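Local coordinates for protein oxidoreductase, zinc-binding dehydrogenase family (Myxococcus xanthus, PDB 5K1S) that acts as a zinc-binding medium-chain reductase involved in the alternative de novo biosynthesis of isovaleryl coenzyme A, at residues A20-S25 with E35-P40; P42-V47 with V88-P93; A251-A256 with L269-P274; V278-N283 with L301-A306. All blocks are in the same frame, centred on the assembly; numbering follows the deposited sequence.

Contact 1. Residues A20-S25 with E35-P40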
loop_
_atom_site.group_PDB
_atom_site.type_symbol
_atom_site.label_atom_id
_atom_site.label_comp_id
_atom_site.label_asym_id
_atom_site.label_seq_id
_atom_site.Cartn_x
_atom_site.Cartn_y
_atom_site.Cartn_z
ATOM N N ALA A 20 41.583 1.665 8.818
ATOM C CA ALA A 20 40.143 1.459 8.866
ATOM C C ALA A 20 39.638 1.780 10.264
ATOM O O ALA A 20 40.274 1.419 11.258
ATOM C CB ALA A 20 39.775 0.020 8.491
ATOM N N VAL A 21 38.497 2.462 10.329
ATOM C CA VAL A 21 37.827 2.682 11.605
ATOM C C VAL A 21 37.192 1.370 12.040
ATOM O O VAL A 21 36.370 0.791 11.318
ATOM C CB VAL A 21 36.786 3.802 11.493
ATOM C CG1 VAL A 21 35.959 3.907 12.768
ATOM C CG2 VAL A 21 37.474 5.123 11.202
ATOM N N VAL A 22 37.574 0.891 13.219
ATOM C CA VAL A 22 37.111 -0.389 13.738
ATOM C C VAL A 22 36.256 -0.140 14.970
ATOM O O VAL A 22 36.536 0.766 15.765
ATOM C CB VAL A 22 38.291 -1.323 14.069
ATOM C CG1 VAL A 22 37.780 -2.704 14.464
ATOM C CG2 VAL A 22 39.241 -1.422 12.885
ATOM N N LEU A 23 35.209 -0.946 15.120
ATOM C CA LEU A 23 34.329 -0.915 16.283
ATOM C C LEU A 23 34.480 -2.248 17.003
ATOM O O LEU A 23 34.034 -3.284 16.498
ATOM C CB LEU A 23 32.879 -0.676 15.865
ATOM C CG LEU A 23 31.853 -0.599 16.997
ATOM C CD1 LEU A 23 32.006 0.702 17.767
ATOM C CD2 LEU A 23 30.442 -0.748 16.449
ATOM N N ARG A 24 35.108 -2.226 18.176
ATOM C CA ARG A 24 35.350 -3.442 18.940
ATOM C C ARG A 24 34.348 -3.651 20.069
ATOM O O ARG A 24 34.346 -4.724 20.679
ATOM C CB ARG A 24 36.775 -3.430 19.505
ATOM C CG ARG A 24 37.832 -3.305 18.419
ATOM C CD ARG A 24 39.222 -3.682 18.898
ATOM N NE ARG A 24 40.146 -3.803 17.771
ATOM C CZ ARG A 24 40.291 -4.900 17.030
ATOM N NH1 ARG A 24 39.579 -5.989 17.291
ATOM N NH2 ARG A 24 41.151 -4.910 16.020
ATOM N N SER A 25 33.500 -2.665 20.356
ATOM C CA SER A 25 32.410 -2.848 21.307
ATOM C C SER A 25 31.298 -1.869 20.965
ATOM O O SER A 25 31.549 -0.669 20.814
ATOM C CB SER A 25 32.881 -2.641 22.753
ATOM O OG SER A 25 33.250 -1.294 22.995
ATOM N N GLU A 35 42.347 2.039 13.066
ATOM C CA GLU A 35 43.329 1.002 13.337
ATOM C C GLU A 35 43.980 0.578 12.028
ATOM O O GLU A 35 43.579 1.001 10.940
ATOM C CB GLU A 35 42.695 -0.212 14.028
ATOM C CG GLU A 35 42.036 0.106 15.358
ATOM C CD GLU A 35 41.381 -1.109 15.988
ATOM O OE1 GLU A 35 41.537 -2.221 15.440
ATOM O OE2 GLU A 35 40.710 -0.951 17.031
ATOM N N THR A 36 45.003 -0.263 12.148
ATOM C CA THR A 36 45.664 -0.873 10.999
ATOM C C THR A 36 45.155 -2.303 10.882
ATOM O O THR A 36 45.400 -3.129 11.767
ATOM C CB THR A 36 47.184 -0.842 11.153
ATOM O OG1 THR A 36 47.628 0.513 11.295
ATOM C CG2 THR A 36 47.861 -1.467 9.940
ATOM N N MET A 37 44.444 -2.591 9.799
ATOM C CA MET A 37 43.860 -3.897 9.554
ATOM C C MET A 37 44.485 -4.524 8.314
ATOM O O MET A 37 45.052 -3.820 7.471
ATOM C CB MET A 37 42.341 -3.788 9.358
ATOM C CG MET A 37 41.605 -3.099 10.500
ATOM S SD MET A 37 41.553 -4.073 12.020
ATOM C CE MET A 37 40.456 -5.406 11.545
ATOM N N PRO A 38 44.413 -5.848 8.176
ATOM C CA PRO A 38 44.814 -6.470 6.909
ATOM C C PRO A 38 43.796 -6.182 5.818
ATOM O O PRO A 38 42.590 -6.123 6.068
ATOM C CB PRO A 38 44.867 -7.968 7.242
ATOM C CG PRO A 38 44.889 -8.044 8.732
ATOM C CD PRO A 38 44.129 -6.855 9.210
ATOM N N MET A 39 44.291 -5.998 4.598
ATOM C CA MET A 39 43.399 -5.756 3.479
ATOM C C MET A 39 42.577 -7.007 3.179
ATOM O O MET A 39 43.060 -8.130 3.339
ATOM C CB MET A 39 44.179 -5.357 2.233
ATOM C CG MET A 39 44.699 -3.939 2.241
ATOM S SD MET A 39 45.196 -3.427 0.588
ATOM C CE MET A 39 46.346 -2.119 0.987
ATOM N N PRO A 40 41.333 -6.844 2.743
ATOM C CA PRO A 40 40.555 -7.998 2.297
ATOM C C PRO A 40 40.972 -8.436 0.901
ATOM O O PRO A 40 41.541 -7.671 0.119
ATOM C CB PRO A 40 39.116 -7.478 2.311
ATOM C CG PRO A 40 39.262 -6.026 2.008
ATOM C CD PRO A 40 40.548 -5.597 2.671
#

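Contact 2. Residues P42-V47 with V88-P93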
loop_
_atom_site.group_PDB
_atom_site.type_symbol
_atom_site.label_atom_id
_atom_site.label_comp_id
_atom_site.label_asym_id
_atom_site.label_seq_id
_atom_site.Cartn_x
_atom_site.Cartn_y
_atom_site.Cartn_z
ATOM N N PRO A 42 39.628 -10.150 -2.704
ATOM C CA PRO A 42 38.428 -10.473 -3.482
ATOM C C PRO A 42 38.473 -11.894 -4.019
ATOM O O PRO A 42 39.491 -12.354 -4.541
ATOM C CB PRO A 42 38.466 -9.449 -4.623
ATOM C CG PRO A 42 39.916 -9.199 -4.833
ATOM C CD PRO A 42 40.556 -9.292 -3.466
ATOM N N GLY A 43 37.350 -12.590 -3.884
ATOM C CA GLY A 43 37.193 -13.928 -4.403
ATOM C C GLY A 43 36.364 -13.954 -5.668
ATOM O O GLY A 43 36.154 -12.934 -6.335
ATOM N N ARG A 44 35.879 -15.144 -6.005
ATOM C CA ARG A 44 35.077 -15.305 -7.209
ATOM C C ARG A 44 33.836 -14.424 -7.141
ATOM O O ARG A 44 33.136 -14.388 -6.125
ATOM C CB ARG A 44 34.687 -16.771 -7.390
ATOM C CG ARG A 44 33.627 -16.999 -8.453
ATOM C CD ARG A 44 33.753 -18.371 -9.093
ATOM N NE ARG A 44 34.977 -18.490 -9.886
ATOM C CZ ARG A 44 35.201 -19.446 -10.783
ATOM N NH1 ARG A 44 34.282 -20.375 -11.017
ATOM N NH2 ARG A 44 36.345 -19.468 -11.454
ATOM N N GLY A 45 33.572 -13.704 -8.229
ATOM C CA GLY A 45 32.432 -12.815 -8.294
ATOM C C GLY A 45 32.547 -11.566 -7.453
ATOM O O GLY A 45 31.574 -10.810 -7.360
ATOM N N GLU A 46 33.699 -11.320 -6.840
ATOM C CA GLU A 46 33.897 -10.174 -5.965
ATOM C C GLU A 46 34.896 -9.200 -6.581
ATOM O O GLU A 46 35.570 -9.491 -7.571
ATOM C CB GLU A 46 34.375 -10.627 -4.583
ATOM C CG GLU A 46 33.374 -11.491 -3.837
ATOM C CD GLU A 46 33.857 -11.883 -2.453
ATOM O OE1 GLU A 46 35.089 -11.905 -2.233
ATOM O OE2 GLU A 46 33.007 -12.166 -1.582
ATOM N N VAL A 47 34.986 -8.029 -5.958
ATOM C CA VAL A 47 35.800 -6.923 -6.447
ATOM C C VAL A 47 36.422 -6.223 -5.248
ATOM O O VAL A 47 35.765 -6.041 -4.217
ATOM C CB VAL A 47 34.950 -5.947 -7.289
ATOM C CG1 VAL A 47 35.534 -4.540 -7.280
ATOM C CG2 VAL A 47 34.826 -6.456 -8.718
ATOM N N VAL A 88 40.110 -7.395 -9.400
ATOM C CA VAL A 88 38.910 -8.181 -9.648
ATOM C C VAL A 88 39.251 -9.649 -9.456
ATOM O O VAL A 88 40.361 -10.086 -9.782
ATOM C CB VAL A 88 38.343 -7.937 -11.063
ATOM C CG1 VAL A 88 38.061 -6.455 -11.278
ATOM C CG2 VAL A 88 39.298 -8.463 -12.128
ATOM N N GLY A 89 38.301 -10.407 -8.919
ATOM C CA GLY A 89 38.415 -11.842 -8.873
ATOM C C GLY A 89 37.848 -12.446 -10.137
ATOM O O GLY A 89 37.302 -11.742 -10.993
ATOM N N PRO A 90 37.972 -13.762 -10.292
ATOM C CA PRO A 90 37.361 -14.417 -11.452
ATOM C C PRO A 90 35.851 -14.227 -11.451
ATOM O O PRO A 90 35.231 -13.951 -10.422
ATOM C CB PRO A 90 37.747 -15.891 -11.281
ATOM C CG PRO A 90 38.110 -16.039 -9.842
ATOM C CD PRO A 90 38.665 -14.718 -9.413
ATOM N N ASP A 91 35.260 -14.370 -12.637
ATOM C CA ASP A 91 33.821 -14.188 -12.822
ATOM C C ASP A 91 33.399 -12.762 -12.471
ATOM O O ASP A 91 32.502 -12.532 -11.656
ATOM C CB ASP A 91 33.028 -15.214 -12.007
ATOM C CG ASP A 91 32.950 -16.560 -12.688
ATOM O OD1 ASP A 91 32.616 -16.597 -13.891
ATOM O OD2 ASP A 91 33.230 -17.581 -12.025
ATOM N N THR A 92 34.063 -11.795 -13.098
ATOM C CA THR A 92 33.707 -10.379 -12.994
ATOM C C THR A 92 33.696 -9.774 -14.392
ATOM O O THR A 92 34.404 -8.803 -14.676
ATOM C CB THR A 92 34.681 -9.638 -12.079
ATOM O OG1 THR A 92 36.023 -9.859 -12.527
ATOM C CG2 THR A 92 34.540 -10.125 -10.644
ATOM N N PRO A 93 32.892 -10.335 -15.298
ATOM C CA PRO A 93 32.996 -9.931 -16.712
ATOM C C PRO A 93 32.732 -8.455 -16.945
ATOM O O PRO A 93 33.394 -7.839 -17.790
ATOM C CB PRO A 93 31.948 -10.816 -17.403
ATOM C CG PRO A 93 30.997 -11.209 -16.317
ATOM C CD PRO A 93 31.826 -11.326 -15.079
#

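Contact 3. Residues A251-A256 with L269-P274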
loop_
_atom_site.group_PDB
_atom_site.type_symbol
_atom_site.label_atom_id
_atom_site.label_comp_id
_atom_site.label_asym_id
_atom_site.label_seq_id
_atom_site.Cartn_x
_atom_site.Cartn_y
_atom_site.Cartn_z
ATOM N N ALA A 251 -8.973 19.673 -4.568
ATOM C CA ALA A 251 -8.967 18.386 -5.251
ATOM C C ALA A 251 -8.141 17.333 -4.525
ATOM O O ALA A 251 -8.469 16.143 -4.600
ATOM C CB ALA A 251 -8.433 18.548 -6.677
ATOM N N GLY A 252 -7.089 17.740 -3.823
ATOM C CA GLY A 252 -6.166 16.796 -3.227
ATOM C C GLY A 252 -4.978 16.537 -4.128
ATOM O O GLY A 252 -4.784 17.176 -5.167
ATOM N N VAL A 253 -4.164 15.569 -3.718
ATOM C CA VAL A 253 -2.972 15.193 -4.465
ATOM C C VAL A 253 -3.173 13.805 -5.058
ATOM O O VAL A 253 -3.965 12.992 -4.569
ATOM C CB VAL A 253 -1.699 15.238 -3.595
ATOM C CG1 VAL A 253 -1.414 16.664 -3.147
ATOM C CG2 VAL A 253 -1.830 14.310 -2.396
ATOM N N ASP A 254 -2.437 13.536 -6.138
ATOM C CA ASP A 254 -2.512 12.236 -6.792
ATOM C C ASP A 254 -1.668 11.197 -6.063
ATOM O O ASP A 254 -2.090 10.046 -5.910
ATOM C CB ASP A 254 -2.061 12.356 -8.248
ATOM C CG ASP A 254 -2.916 13.319 -9.046
ATOM O OD1 ASP A 254 -2.589 14.524 -9.072
ATOM O OD2 ASP A 254 -3.916 12.872 -9.647
ATOM N N VAL A 255 -0.478 11.586 -5.610
ATOM C CA VAL A 255 0.438 10.684 -4.923
ATOM C C VAL A 255 1.114 11.450 -3.796
ATOM O O VAL A 255 1.279 12.672 -3.862
ATOM C CB VAL A 255 1.485 10.088 -5.895
ATOM C CG1 VAL A 255 2.247 11.195 -6.605
ATOM C CG2 VAL A 255 2.447 9.155 -5.166
ATOM N N ALA A 256 1.502 10.721 -2.750
ATOM C CA ALA A 256 2.181 11.304 -1.602
ATOM C C ALA A 256 3.398 10.461 -1.252
ATOM O O ALA A 256 3.315 9.229 -1.210
ATOM C CB ALA A 256 1.245 11.404 -0.394
ATOM N N LEU A 269 -3.207 11.228 4.540
ATOM C CA LEU A 269 -4.387 10.557 4.001
ATOM C C LEU A 269 -5.481 11.561 3.660
ATOM O O LEU A 269 -5.978 11.598 2.529
ATOM C CB LEU A 269 -4.903 9.525 5.003
ATOM C CG LEU A 269 -4.009 8.313 5.260
ATOM C CD1 LEU A 269 -4.542 7.514 6.436
ATOM C CD2 LEU A 269 -3.918 7.440 4.017
ATOM N N LYS A 270 -5.871 12.386 4.635
ATOM C CA LYS A 270 -6.901 13.390 4.397
ATOM C C LYS A 270 -6.544 14.313 3.241
ATOM O O LYS A 270 -7.438 14.928 2.651
ATOM C CB LYS A 270 -7.129 14.211 5.666
ATOM C CG LYS A 270 -7.585 13.387 6.857
ATOM C CD LYS A 270 -7.509 14.183 8.145
ATOM C CE LYS A 270 -7.886 13.331 9.343
ATOM N NZ LYS A 270 -7.695 14.059 10.627
ATOM N N SER A 271 -5.261 14.417 2.903
ATOM C CA SER A 271 -4.800 15.273 1.823
ATOM C C SER A 271 -4.833 14.586 0.463
ATOM O O SER A 271 -4.509 15.225 -0.543
ATOM C CB SER A 271 -3.377 15.756 2.121
ATOM O OG SER A 271 -2.936 16.685 1.150
ATOM N N MET A 272 -5.224 13.314 0.403
ATOM C CA MET A 272 -5.189 12.553 -0.839
ATOM C C MET A 272 -6.482 12.729 -1.622
ATOM O O MET A 272 -7.576 12.725 -1.052
ATOM C CB MET A 272 -4.970 11.064 -0.557
ATOM C CG MET A 272 -3.699 10.749 0.208
ATOM S SD MET A 272 -2.221 11.395 -0.593
ATOM C CE MET A 272 -2.201 10.441 -2.110
ATOM N N ALA A 273 -6.345 12.870 -2.936
ATOM C CA ALA A 273 -7.491 12.897 -3.825
ATOM C C ALA A 273 -8.021 11.483 -4.042
ATOM O O ALA A 273 -7.323 10.500 -3.776
ATOM C CB ALA A 273 -7.104 13.525 -5.159
ATOM N N PRO A 274 -9.257 11.348 -4.521
ATOM C CA PRO A 274 -9.808 10.009 -4.764
ATOM C C PRO A 274 -8.893 9.178 -5.652
ATOM O O PRO A 274 -8.400 9.645 -6.680
ATOM C CB PRO A 274 -11.150 10.300 -5.441
ATOM C CG PRO A 274 -11.528 11.655 -4.955
ATOM C CD PRO A 274 -10.239 12.409 -4.804
#

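Contact 4. Residues V278-N283 with L301-A306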
loop_
_atom_site.group_PDB
_atom_site.type_symbol
_atom_site.label_atom_id
_atom_site.label_comp_id
_atom_site.label_asym_id
_atom_site.label_seq_id
_atom_site.Cartn_x
_atom_site.Cartn_y
_atom_site.Cartn_z
ATOM N N VAL A 278 -0.329 6.530 -1.592
ATOM C CA VAL A 278 0.677 6.990 -0.641
ATOM C C VAL A 278 1.823 5.990 -0.656
ATOM O O VAL A 278 1.621 4.799 -0.393
ATOM C CB VAL A 278 0.093 7.136 0.772
ATOM C CG1 VAL A 278 1.175 7.556 1.763
ATOM C CG2 VAL A 278 -1.049 8.137 0.769
ATOM N N VAL A 279 3.025 6.472 -0.952
ATOM C CA VAL A 279 4.219 5.637 -0.986
ATOM C C VAL A 279 4.975 5.875 0.316
ATOM O O VAL A 279 5.566 6.941 0.517
ATOM C CB VAL A 279 5.093 5.945 -2.208
ATOM C CG1 VAL A 279 6.219 4.928 -2.317
ATOM C CG2 VAL A 279 4.250 5.949 -3.477
ATOM N N VAL A 280 4.959 4.884 1.200
ATOM C CA VAL A 280 5.561 5.011 2.522
ATOM C C VAL A 280 6.990 4.492 2.455
ATOM O O VAL A 280 7.226 3.349 2.049
ATOM C CB VAL A 280 4.749 4.247 3.578
ATOM C CG1 VAL A 280 5.303 4.522 4.970
ATOM C CG2 VAL A 280 3.277 4.627 3.499
ATOM N N VAL A 281 7.943 5.331 2.856
ATOM C CA VAL A 281 9.347 4.933 2.887
ATOM C C VAL A 281 10.012 5.167 4.234
ATOM O O VAL A 281 11.060 4.554 4.510
ATOM C CB VAL A 281 10.134 5.656 1.767
ATOM C CG1 VAL A 281 10.112 7.164 1.969
ATOM C CG2 VAL A 281 11.569 5.137 1.679
ATOM N N GLY A 282 9.465 6.003 5.118
ATOM C CA GLY A 282 10.133 6.319 6.361
ATOM C C GLY A 282 9.158 6.429 7.516
ATOM O O GLY A 282 7.968 6.693 7.338
ATOM N N ASN A 283 9.701 6.212 8.719
ATOM C CA ASN A 283 8.958 6.399 9.969
ATOM C C ASN A 283 9.967 6.896 11.010
ATOM O O ASN A 283 10.548 6.105 11.758
ATOM C CB ASN A 283 8.273 5.118 10.419
ATOM C CG ASN A 283 7.139 5.379 11.390
ATOM O OD1 ASN A 283 6.554 6.464 11.402
ATOM N ND2 ASN A 283 6.824 4.387 12.212
ATOM N N LEU A 301 -7.899 4.487 -1.721
ATOM C CA LEU A 301 -6.515 4.930 -1.656
ATOM C C LEU A 301 -5.577 3.732 -1.591
ATOM O O LEU A 301 -5.943 2.654 -1.112
ATOM C CB LEU A 301 -6.291 5.829 -0.440
ATOM C CG LEU A 301 -7.183 7.071 -0.355
ATOM C CD1 LEU A 301 -6.794 7.914 0.851
ATOM C CD2 LEU A 301 -7.110 7.900 -1.633
ATOM N N GLU A 302 -4.361 3.933 -2.088
ATOM C CA GLU A 302 -3.329 2.905 -2.099
ATOM C C GLU A 302 -2.179 3.350 -1.209
ATOM O O GLU A 302 -1.716 4.491 -1.310
ATOM C CB GLU A 302 -2.832 2.641 -3.522
ATOM C CG GLU A 302 -3.943 2.351 -4.517
ATOM C CD GLU A 302 -3.415 1.934 -5.876
ATOM O OE1 GLU A 302 -2.187 1.744 -6.006
ATOM O OE2 GLU A 302 -4.228 1.801 -6.816
ATOM N N ILE A 303 -1.724 2.456 -0.338
ATOM C CA ILE A 303 -0.596 2.717 0.550
ATOM C C ILE A 303 0.497 1.726 0.180
ATOM O O ILE A 303 0.398 0.535 0.500
ATOM C CB ILE A 303 -0.986 2.595 2.028
ATOM C CG1 ILE A 303 -2.090 3.603 2.360
ATOM C CG2 ILE A 303 0.230 2.819 2.919
ATOM C CD1 ILE A 303 -2.715 3.412 3.727
ATOM N N LEU A 304 1.537 2.214 -0.492
ATOM C CA LEU A 304 2.606 1.377 -1.019
ATOM C C LEU A 304 3.870 1.573 -0.196
ATOM O O LEU A 304 4.255 2.709 0.098
ATOM C CB LEU A 304 2.886 1.715 -2.486
ATOM C CG LEU A 304 1.668 1.792 -3.407
ATOM C CD1 LEU A 304 2.090 2.232 -4.800
ATOM C CD2 LEU A 304 0.945 0.456 -3.461
ATOM N N GLY A 305 4.514 0.468 0.169
ATOM C CA GLY A 305 5.799 0.527 0.831
ATOM C C GLY A 305 6.949 0.465 -0.161
ATOM O O GLY A 305 6.865 -0.185 -1.199
ATOM N N ALA A 306 8.032 1.165 0.173
ATOM C CA ALA A 306 9.243 1.182 -0.638
ATOM C C ALA A 306 10.444 1.002 0.275
ATOM O O ALA A 306 10.572 1.710 1.280
ATOM C CB ALA A 306 9.366 2.490 -1.427
#

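Contact 1. Residues A20-S25 with E35-P40
Glu35 OE1 is gripped by two N-H groups of Arg24: the bond from Arg24 NH2 is 2.8 Å long, while that from Arg24 NE, at 3.1 Å, is weak. Arg24 NE also donates to Glu35 OE2 at 3.0 Å, giving a side-on salt bridge in which each oxygen uses its syn lone pair. The guanidinium and carboxylate planes are 12° apart, nearly coplanar, and Val22 CG1 lies over one guanidinium face, toward its rim. Glu35 is extended beyond CG (chi2 178°) and crosses Val22 at about a right angle. Strands 17-23 and 32-38 form a beta hairpin, in which Ala20 and Glu35 are an antiparallel hydrogen-bonded pair: Ala20 N reaches Glu35 O at 3.0 Å, and Glu35 N reaches Ala20 O at 2.8 Å. The short pieces 20-23 and 35-38 run 95° apart, while the hairpin stays paired through Val22 with Lys33 and Met37 with Met18. An alanine in place of Glu35 would probably leave the Arg24 guanidinium without its charge partner and freer to turn, and take away the CG and carboxylate contacts on Val22. Met37, bent at chi2 and chi3, lays SD 3.6 Å from Val22 CG2 and CG 4.1 Å from Ala20 CB.

Contact 2. Residues P42-V47 with V88-P93
Arg44 sets its CG anti to the backbone N (chi1 168°) and bends at chi3 (-67°), which places NE beside Asp91, whose own CG stands anti to the carbonyl carbon. The pair is a salt bridge, with Arg44 NE 2.9 Å from Asp91 OD2, but the oxygen lies over one face of the guanidinium, well out of its plane, and no N-H points at it, so only charges meet. The planes of the two groups are 82° apart. Pro90 takes the guanidinium edge, its CB 3.8 Å from Arg44 NH2.

Next to this pair the backbones join. Gly45 N makes a nearly straight bond of 2.8 Å to Pro90 O, and Gly89 N reaches Glu46 O at 3.2 Å. Gly43 to Glu46 is a type II beta turn with Gly45, at positive phi, in its third position; Glu46 OE1 adds a side-chain bond of 2.9 Å from Gly43 N. Gly89 CA faces Gly43 O at 3.6 Å, where a CB would collide with that oxygen. Thr92 OG1 donates to Gly89 O at 2.7 Å, a bond within the 88-93 loop, and its CG2 lies against Glu46 O.

Val47 and Val88 form the antiparallel non-hydrogen-bonded pair that starts the ladder of strands 46-56 and 80-88 in the GroES-like domain. Val146 and Trp95 pack on Val47 there, and strand 141-145 flanks strand 46-56 through a backbone hydrogen bond between Val47 and Ala144.

Contact 3. Residues A251-A256 with L269-P274
Ala251 lays its carbonyl oxygen against Ala273 CB. Gly252 follows with a positive phi (95°), and a CB here would collide with Ala273 N; its own N is bonded to Thr248 OG1. Val253 makes the parallel bridge to Met272: Val253 N donates to Ser271 O at 3.2 Å, and Ala273 N returns to Val253 O at 2.9 Å. With its CG2 in the crowded position between backbone N and carbonyl carbon, Val253 puts that methyl 3.4 Å from Met272 SD. Asp254 turns the chain through a corner and directs its carboxylate away, OD1 being hydrogen-bonded to Thr186 OG1, while its carbonyl O lies 3.8 Å from Met272 CE. Val255 also points away, and Ala256 brings CB to 3.5 Å from Met272 SD.

The methionine bends at chi2 (-56°) and chi3 (-65°), curling back over strand 253-258 of this Rossmann-type domain from beyond the end of helix 262-270. An alanine in place of Met272 would probably leave a gap where SD now touches Val253 CG2 and Ala256 CB.

Both hydrogen bonds across these segments run backbone to backbone, and the side chains that meet there are apolar groups, some resting on carbonyl oxygens, so the join depends on the backbone bonds and the bent thioether of Met272, with no charge pair bridging it.

Contact 4. Residues V278-N283 with L301-A306
Val280 and Ile303 lie side by side and point the same way, Val280 CG2 being 3.6 Å from Ile303 CG2. Gly305, the bridge partner of Val280, has no side chain; the CG2 methyl of Val280 meets Ile303, two residues earlier. Farther along that face, Val278 CB approaches Ile303 CG1 at 4.4 Å, and Phe265 of helix 262-270 packs on both Val280 and Ile303. On the reverse face Val279 is the bump between two neighbours: its CG1, anti to the backbone N (chi1 -172°), faces Ala306 CB at 4.1 Å, and its CG2 faces Leu304 CD1 at 4.5 Å. Strands 276-280 and 302-305 are the last two of the parallel sheet of a Rossmann-type fold, probably the nucleotide-binding half as in other medium-chain reductases. The backbone ladder runs from Val278 N to Glu302 O, Leu304 N to Val278 O, Val280 N to Leu304 O and Ala306 N to Val280 O. Glu302 to Leu304 also pair, antiparallel, with a strand of the second subunit, which carries the sheet across the interface. Past the strand, Val281 CG2 nestles against Ala306 O at 3.6 Å, while Thr170 and Thr174 of helix 165-178 touch its side chain.

In the fold
From the N terminus, contact 1 closes the hairpin of strands 17-23 and 32-38. The chain leads directly on to contact 2, which closes a longer loop of the GroES-like domain by joining the start of strand 46-56 to the end of strand 80-88. Contacts 3 and 4 lie in the zinc-binding dehydrogenase region, about 13 Å apart between centres. Contact 3 closes the excursion through helix 262-270, and contact 4 the one through helix 293-298. They meet where Ala256 O accepts a probable hydrogen bond from Val279 N and Met272 SD packs on Val278 CG2. All four run in series, none nested or crossed; contacts 1 and 3 lie on opposite sides of the chain's centre.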